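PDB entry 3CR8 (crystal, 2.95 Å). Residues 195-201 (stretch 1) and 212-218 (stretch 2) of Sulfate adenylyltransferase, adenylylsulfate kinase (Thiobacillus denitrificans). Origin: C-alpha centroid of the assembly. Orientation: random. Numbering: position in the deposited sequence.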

ATOM      1  N   LEU A 195      -1.719 -26.904  23.624  1.00 50.63           N
ATOM      2  CA  LEU A 195      -2.997 -26.431  24.137  1.00 37.93           C
ATOM      3  C   LEU A 195      -2.851 -25.026  24.761  1.00 43.87           C
ATOM      4  O   LEU A 195      -2.174 -24.826  25.784  1.00 45.64           O
ATOM      5  CB  LEU A 195      -3.574 -27.433  25.146  1.00 33.79           C
ATOM      6  CG  LEU A 195      -4.847 -26.953  25.853  1.00 44.91           C
ATOM      7  CD1 LEU A 195      -5.982 -26.828  24.839  1.00 49.87           C
ATOM      8  CD2 LEU A 195      -5.268 -27.854  26.978  1.00 37.01           C
ATOM      9  N   LEU A 196      -3.468 -24.038  24.128  1.00 40.64           N
ATOM     10  CA  LEU A 196      -3.514 -22.703  24.713  1.00 40.07           C
ATOM     11  C   LEU A 196      -4.722 -22.691  25.617  1.00 47.75           C
ATOM     12  O   LEU A 196      -5.878 -22.838  25.151  1.00 38.85           O
ATOM     13  CB  LEU A 196      -3.656 -21.662  23.612  1.00 44.26           C
ATOM     14  CG  LEU A 196      -2.523 -21.709  22.575  1.00 42.43           C
ATOM     15  CD1 LEU A 196      -2.812 -20.816  21.389  1.00 34.04           C
ATOM     16  CD2 LEU A 196      -1.209 -21.307  23.236  1.00 42.50           C
ATOM     17  N   HIS A 197      -4.448 -22.536  26.910  1.00 41.61           N
ATOM     18  CA  HIS A 197      -5.454 -22.768  27.948  1.00 38.53           C
ATOM     19  C   HIS A 197      -5.511 -21.576  28.879  1.00 35.21           C
ATOM     20  O   HIS A 197      -5.147 -21.690  30.025  1.00 55.76           O
ATOM     21  CB  HIS A 197      -5.043 -24.028  28.725  1.00 35.73           C
ATOM     22  CG  HIS A 197      -6.183 -24.889  29.176  1.00 44.19           C
ATOM     23  ND1 HIS A 197      -7.440 -24.826  28.620  1.00 51.41           N
ATOM     24  CD2 HIS A 197      -6.233 -25.872  30.110  1.00 52.54           C
ATOM     25  CE1 HIS A 197      -8.226 -25.716  29.204  1.00 43.31           C
ATOM     26  NE2 HIS A 197      -7.518 -26.363  30.109  1.00 41.58           N
ATOM     27  N   PRO A 198      -5.956 -20.409  28.391  1.00 42.60           N
ATOM     28  CA  PRO A 198      -5.911 -19.182  29.211  1.00 47.71           C
ATOM     29  C   PRO A 198      -6.873 -19.199  30.410  1.00 49.79           C
ATOM     30  O   PRO A 198      -8.062 -19.519  30.239  1.00 38.78           O
ATOM     31  CB  PRO A 198      -6.361 -18.082  28.241  1.00 35.59           C
ATOM     32  CG  PRO A 198      -6.370 -18.689  26.898  1.00 34.89           C
ATOM     33  CD  PRO A 198      -6.569 -20.162  27.079  1.00 39.03           C
ATOM     34  N   GLN A 199      -6.379 -18.839  31.597  1.00 52.60           N
ATOM     35  CA  GLN A 199      -7.254 -18.733  32.761  1.00 51.89           C
ATOM     36  C   GLN A 199      -8.350 -17.674  32.563  1.00 46.98           C
ATOM     37  O   GLN A 199      -8.082 -16.538  32.176  1.00 44.21           O
ATOM     38  CB  GLN A 199      -6.442 -18.508  34.027  1.00 51.66           C
ATOM     39  CG  GLN A 199      -6.158 -19.794  34.751  1.00 57.50           C
ATOM     40  CD  GLN A 199      -4.719 -19.906  35.210  1.00 70.16           C
ATOM     41  OE1 GLN A 199      -3.960 -18.930  35.172  1.00 78.16           O
ATOM     42  NE2 GLN A 199      -4.331 -21.104  35.646  1.00 65.51           N
ATOM     43  N   VAL A 200      -9.595 -18.052  32.809  1.00 42.85           N
ATOM     44  CA  VAL A 200     -10.676 -17.197  32.360  1.00 45.50           C
ATOM     45  C   VAL A 200     -11.748 -16.781  33.395  1.00 54.06           C
ATOM     46  O   VAL A 200     -12.747 -16.131  33.061  1.00 67.36           O
ATOM     47  CB  VAL A 200     -11.425 -17.866  31.201  1.00 44.54           C
ATOM     48  CG1 VAL A 200     -12.929 -17.691  31.336  1.00 61.35           C
ATOM     49  CG2 VAL A 200     -10.919 -17.323  29.884  1.00 34.91           C
ATOM     50  N   GLY A 201     -11.522 -17.108  34.655  1.00 48.30           N
ATOM     51  CA  GLY A 201     -12.499 -16.837  35.689  1.00 55.04           C
ATOM     52  C   GLY A 201     -12.724 -15.408  36.132  1.00 52.39           C
ATOM     53  O   GLY A 201     -11.818 -14.731  36.591  1.00 64.85           O
ATOM     54  N   GLY A 212     -11.205  -9.460  27.316  1.00 37.10           N
ATOM     55  CA  GLY A 212     -10.021  -9.010  26.607  1.00 38.17           C
ATOM     56  C   GLY A 212      -8.967 -10.101  26.439  1.00 43.23           C
ATOM     57  O   GLY A 212      -8.381 -10.249  25.371  1.00 59.24           O
ATOM     58  N   LEU A 213      -8.716 -10.871  27.492  1.00 37.71           N
ATOM     59  CA  LEU A 213      -7.747 -11.945  27.423  1.00 32.23           C
ATOM     60  C   LEU A 213      -8.134 -12.926  26.350  1.00 39.33           C
ATOM     61  O   LEU A 213      -7.337 -13.303  25.524  1.00 41.52           O
ATOM     62  CB  LEU A 213      -7.720 -12.668  28.744  1.00 37.78           C
ATOM     63  CG  LEU A 213      -6.403 -13.238  29.210  1.00 37.05           C
ATOM     64  CD1 LEU A 213      -6.748 -14.569  29.797  1.00 29.78           C
ATOM     65  CD2 LEU A 213      -5.387 -13.360  28.068  1.00 36.38           C
ATOM     66  N   VAL A 214      -9.373 -13.373  26.369  1.00 40.22           N
ATOM     67  CA  VAL A 214      -9.779 -14.320  25.365  1.00 38.29           C
ATOM     68  C   VAL A 214      -9.615 -13.678  24.007  1.00 37.91           C
ATOM     69  O   VAL A 214      -9.122 -14.312  23.077  1.00 34.45           O
ATOM     70  CB  VAL A 214     -11.216 -14.786  25.551  1.00 45.21           C
ATOM     71  CG1 VAL A 214     -11.679 -15.618  24.335  1.00 28.23           C
ATOM     72  CG2 VAL A 214     -11.333 -15.551  26.846  1.00 42.24           C
ATOM     73  N   ARG A 215     -10.008 -12.416  23.883  1.00 37.86           N
ATOM     74  CA  ARG A 215      -9.990 -11.815  22.560  1.00 47.43           C
ATOM     75  C   ARG A 215      -8.574 -11.684  22.003  1.00 42.08           C
ATOM     76  O   ARG A 215      -8.355 -11.815  20.799  1.00 47.10           O
ATOM     77  CB  ARG A 215     -10.733 -10.484  22.538  1.00 42.41           C
ATOM     78  CG  ARG A 215     -11.459 -10.260  21.225  1.00 57.85           C
ATOM     79  CD  ARG A 215     -12.688  -9.453  21.478  1.00 44.48           C
ATOM     80  NE  ARG A 215     -12.439  -8.581  22.616  1.00 56.36           N
ATOM     81  CZ  ARG A 215     -13.364  -8.264  23.517  1.00 72.88           C
ATOM     82  NH1 ARG A 215     -14.601  -8.766  23.397  1.00 60.71           N
ATOM     83  NH2 ARG A 215     -13.053  -7.456  24.535  1.00 55.79           N
ATOM     84  N   SER A 216      -7.610 -11.452  22.880  1.00 40.96           N
ATOM     85  CA  SER A 216      -6.239 -11.357  22.456  1.00 33.39           C
ATOM     86  C   SER A 216      -5.676 -12.710  22.025  1.00 37.94           C
ATOM     87  O   SER A 216      -4.737 -12.760  21.242  1.00 47.94           O
ATOM     88  CB  SER A 216      -5.397 -10.738  23.571  1.00 41.06           C
ATOM     89  OG  SER A 216      -5.026 -11.703  24.534  1.00 52.78           O
ATOM     90  N   PHE A 217      -6.230 -13.806  22.545  1.00 38.90           N
ATOM     91  CA  PHE A 217      -5.849 -15.131  22.070  1.00 31.28           C
ATOM     92  C   PHE A 217      -6.465 -15.432  20.721  1.00 38.62           C
ATOM     93  O   PHE A 217      -5.800 -15.939  19.834  1.00 44.24           O
ATOM     94  CB  PHE A 217      -6.170 -16.213  23.094  1.00 33.46           C
ATOM     95  CG  PHE A 217      -5.052 -16.454  24.029  1.00 40.68           C
ATOM     96  CD1 PHE A 217      -4.871 -15.627  25.133  1.00 36.42           C
ATOM     97  CD2 PHE A 217      -4.107 -17.440  23.762  1.00 35.02           C
ATOM     98  CE1 PHE A 217      -3.794 -15.805  25.982  1.00 33.66           C
ATOM     99  CE2 PHE A 217      -3.034 -17.632  24.615  1.00 31.08           C
ATOM    100  CZ  PHE A 217      -2.870 -16.811  25.715  1.00 35.73           C
ATOM    101  N   LEU A 218      -7.732 -15.087  20.553  1.00 40.00           N
ATOM    102  CA  LEU A 218      -8.404 -15.299  19.292  1.00 31.89           C
ATOM    103  C   LEU A 218      -7.691 -14.553  18.219  1.00 36.27           C
ATOM    104  O   LEU A 218      -7.672 -14.980  17.080  1.00 42.44           O
ATOM    105  CB  LEU A 218      -9.830 -14.808  19.381  1.00 34.55           C
ATOM    106  CG  LEU A 218     -10.736 -15.721  20.192  1.00 33.74           C
ATOM    107  CD1 LEU A 218     -12.046 -14.991  20.484  1.00 24.70           C
ATOM    108  CD2 LEU A 218     -10.941 -17.056  19.498  1.00 19.07           C
TER

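The contact between these two stretches is a matter of shape rather than polarity. No hydrogen bond crosses from one to the other; a helical segment, 212-218, presents apolar side chains to a chain that leaves a strand at Leu 196 and continues as loop, and about 270 Å² of surface, counting both sides, is buried between them. The backbones come nearest at Pro 198 and Val 214, whose CA atoms lie 7.3 Å apart, so side chains must fill the space between.

The centre of the packing is Pro 198 on Phe 217. Both residues point their CA-to-CB bonds toward the other stretch, and the proline ring meets the aromatic ring over one face: CG of Pro 198 sits 3.8 Å from the centroid of the Phe 217 ring, only 8° off the ring normal. This is a CH-pi contact, in which the weakly polarized hydrogens of a proline methylene meet the pi electrons of the phenyl group. Proline suits the place because its closed ring is compact and carries a blunt methylene corner, while phenylalanine offers a broad, flat platform to receive it. With chi1 at -90° and chi2 at 82°, that platform is turned to the proline. These two residues lose the most area to the other stretch, 65 Å² for Phe 217 and 59 Å² for Pro 198.

The same proline also serves a second neighbour one helical turn earlier. Leu 213 and Phe 217 are four residues apart and therefore project from the same side of the helix, leaving a shallow hollow between them into which the proline ring fits. On the Leu 213 side, CB of Pro 198 lies 3.9 Å from CD1 of Leu 213. That methyl also reaches the backbone, with CD1 of Leu 213 3.4 Å from O of Gln 199, a close packing contact. Leucine suits this place because its flexible, branched side chain carries a methyl out to both. The side chain of Gln 199 takes no close part.

Two further contacts extend the packing. Leu 196, still in the strand, directs its CA-to-CB bond toward the helix, and its CB approaches CE2 of Phe 217 at 4.2 Å, obliquely to the ring; being apolar, its side chain brings no polar group to satisfy. Farther along the loop, Val 200 and Val 214 both set their CA-to-CB bonds sideways, yet their methyls meet snugly, CG2 of Val 200 to CG2 of Val 214 at 3.5 Å. Short, branched valines suit such a spot, giving methyl bulk close to the backbone.

The CA-to-CB bonds alternate from Leu 196 to Gln 199: those of Leu 196 and Pro 198 point toward the helix, those of His 197 and Gln 199 away. ND1 of His 197 is hydrogen-bonded elsewhere in the structure. Within the helix, N of Phe 217 is bonded to O of Leu 213 at 3.2 Å, and OG of Ser 216 to that same O of Leu 213 at 3.0 Å.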